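Local coordinates for enoyl-CoA hydratase/isomerase (PDB 3QXZ) that probably catalyses the hydration or double-bond isomerisation of enoyl-CoA thioesters, as a member of the crotonase-like family, at the interface of chains A and B. Coordinates in Å, arbitrary orientation; residue numbers count along the deposited sequence, not the author numbering. Chains: chain A/B, enoyl-CoA hydratase/isomerase.

The interface of chains A and B. Residues chain A 204, 208-209, 212-213, 240; chain B 136, 140-142, 163-164.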
loop_
_atom_site.group_PDB
_atom_site.type_symbol
_atom_site.label_atom_id
_atom_site.label_comp_id
_atom_site.label_asym_id
_atom_site.label_seq_id
_atom_site.Cartn_x
_atom_site.Cartn_y
_atom_site.Cartn_z
ATOM N N VAL A 204 5.601 -7.209 -25.221
ATOM C CA VAL A 204 6.524 -6.807 -24.148
ATOM C C VAL A 204 7.836 -7.567 -24.330
ATOM O O VAL A 204 7.837 -8.787 -24.515
ATOM C CB VAL A 204 5.905 -7.091 -22.763
ATOM C CG1 VAL A 204 6.940 -6.900 -21.634
ATOM C CG2 VAL A 204 4.656 -6.213 -22.547
ATOM N N SER A 208 12.987 -7.102 -20.784
ATOM C CA SER A 208 12.301 -5.992 -20.110
ATOM C C SER A 208 11.362 -6.523 -19.012
ATOM O O SER A 208 11.385 -6.033 -17.866
ATOM C CB SER A 208 11.486 -5.199 -21.136
ATOM O OG SER A 208 12.340 -4.516 -22.037
ATOM N N ALA A 209 10.539 -7.509 -19.358
ATOM C CA ALA A 209 9.634 -8.092 -18.355
ATOM C C ALA A 209 10.403 -8.730 -17.213
ATOM O O ALA A 209 10.046 -8.533 -16.046
ATOM C CB ALA A 209 8.719 -9.110 -18.996
ATOM N N THR A 212 12.189 -6.013 -14.976
ATOM C CA THR A 212 11.187 -5.219 -14.260
ATOM C C THR A 212 10.546 -6.037 -13.130
ATOM O O THR A 212 10.440 -5.547 -11.993
ATOM C CB THR A 212 10.126 -4.734 -15.258
ATOM O OG1 THR A 212 10.759 -3.889 -16.239
ATOM C CG2 THR A 212 9.033 -3.889 -14.563
ATOM N N LYS A 213 10.150 -7.278 -13.423
ATOM C CA LYS A 213 9.562 -8.121 -12.385
ATOM C C LYS A 213 10.545 -8.358 -11.258
ATOM O O LYS A 213 10.193 -8.228 -10.083
ATOM C CB LYS A 213 9.110 -9.454 -12.971
ATOM C CG LYS A 213 8.551 -10.363 -11.858
ATOM C CD LYS A 213 7.865 -11.607 -12.352
ATOM C CE LYS A 213 7.445 -12.473 -11.171
ATOM N NZ LYS A 213 6.389 -13.477 -11.523
ATOM N N LEU A 240 19.657 -3.500 -20.874
ATOM C CA LEU A 240 18.630 -3.448 -21.918
ATOM C C LEU A 240 19.036 -2.604 -23.117
ATOM O O LEU A 240 18.828 -3.012 -24.276
ATOM C CB LEU A 240 17.324 -2.899 -21.325
ATOM C CG LEU A 240 16.714 -3.854 -20.300
ATOM C CD1 LEU A 240 15.677 -3.093 -19.449
ATOM C CD2 LEU A 240 16.091 -5.104 -20.958
ATOM N N VAL B 136 8.437 -1.144 -21.033
ATOM C CA VAL B 136 8.739 -2.556 -21.353
ATOM C C VAL B 136 8.258 -2.950 -22.759
ATOM O O VAL B 136 8.805 -3.892 -23.352
ATOM C CB VAL B 136 8.180 -3.549 -20.311
ATOM C CG1 VAL B 136 8.813 -3.305 -18.947
ATOM C CG2 VAL B 136 6.654 -3.480 -20.242
ATOM N N VAL B 140 12.889 -1.325 -23.133
ATOM C CA VAL B 140 13.603 -0.760 -21.984
ATOM C C VAL B 140 12.791 -1.128 -20.717
ATOM O O VAL B 140 12.193 -2.197 -20.671
ATOM C CB VAL B 140 13.990 0.735 -22.155
ATOM C CG1 VAL B 140 15.176 0.842 -23.161
ATOM C CG2 VAL B 140 12.811 1.591 -22.603
ATOM N N ALA B 141 12.796 -0.292 -19.685
ATOM C CA ALA B 141 12.119 -0.658 -18.432
ATOM C C ALA B 141 11.703 0.607 -17.724
ATOM O O ALA B 141 12.117 1.708 -18.110
ATOM C CB ALA B 141 13.030 -1.497 -17.546
ATOM N N PRO B 142 10.843 0.489 -16.703
ATOM C CA PRO B 142 10.460 1.689 -15.963
ATOM C C PRO B 142 11.669 2.417 -15.395
ATOM O O PRO B 142 12.685 1.792 -15.061
ATOM C CB PRO B 142 9.529 1.152 -14.864
ATOM C CG PRO B 142 8.999 -0.117 -15.449
ATOM C CD PRO B 142 10.160 -0.715 -16.189
ATOM N N LEU B 163 3.494 -1.785 -14.764
ATOM C CA LEU B 163 4.900 -1.853 -15.183
ATOM C C LEU B 163 5.196 -3.017 -16.130
ATOM O O LEU B 163 6.029 -2.878 -17.039
ATOM C CB LEU B 163 5.818 -1.954 -13.956
ATOM C CG LEU B 163 5.737 -0.787 -12.971
ATOM C CD1 LEU B 163 6.784 -0.967 -11.888
ATOM C CD2 LEU B 163 5.892 0.554 -13.697
ATOM N N LEU B 164 4.547 -4.166 -15.939
ATOM C CA LEU B 164 4.819 -5.344 -16.787
ATOM C C LEU B 164 4.043 -5.387 -18.079
ATOM O O LEU B 164 4.495 -6.021 -19.041
ATOM C CB LEU B 164 4.615 -6.653 -16.017
ATOM C CG LEU B 164 5.449 -6.861 -14.755
ATOM C CD1 LEU B 164 4.991 -8.141 -14.080
ATOM C CD2 LEU B 164 6.924 -6.961 -15.117
#
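A:Thr212 packs its methyl, CG2, among B:Pro142, B:Leu163 and B:Leu164 of the neighbouring subunit, in a subunit interface of a crotonase-fold enzyme, and illustrates how a threonine can serve an apolar and a polar need at once. The deposited assembly holds three copies, as is common in this family. The methyl stands anti to the backbone N (chi1 -62° for OG1), which sends CG2 toward the proline and leucines and lets OG1 turn back to its own helix while still lying against B:Pro142 and B:Val136. The threonine side chain and the proline ring meet tip to tip, CG2 lying 3.7 Å from B:Pro142 CD. Alongside, the side chains of A:Thr212 and B:Leu164 point opposite ways, with CG2 3.8 Å from the leucine CD2. That leucine methyl also lies against the backbone of helix 206-222, near A:Ala209 O and A:Lys213 N. The side chains of B:Val136 and A:Val204 meet at an angle, CG2 of the former 3.7 Å from CG1 of the latter. Farther out, A:Leu240 CD1 of helix 226-241 rests 3.6 Å from B:Ala141 CB. A:Thr212 OG1 donates to A:Ser208 O over 2.8 Å from 31° off the carbonyl plane; the hydroxyl thus has a partner within chain A, although B:Val136 CG1 packs beside it. At the polar rim, A:Ser208 OG donates to B:Val140 O over 2.7 Å, approaching in the carbonyl plane on a lone pair. The bond ties the start of helix 206-222 to the loop following 3-10 helix 135-138, probably helping to hold the B:Ala141–B:Pro142 stretch against A:Thr212.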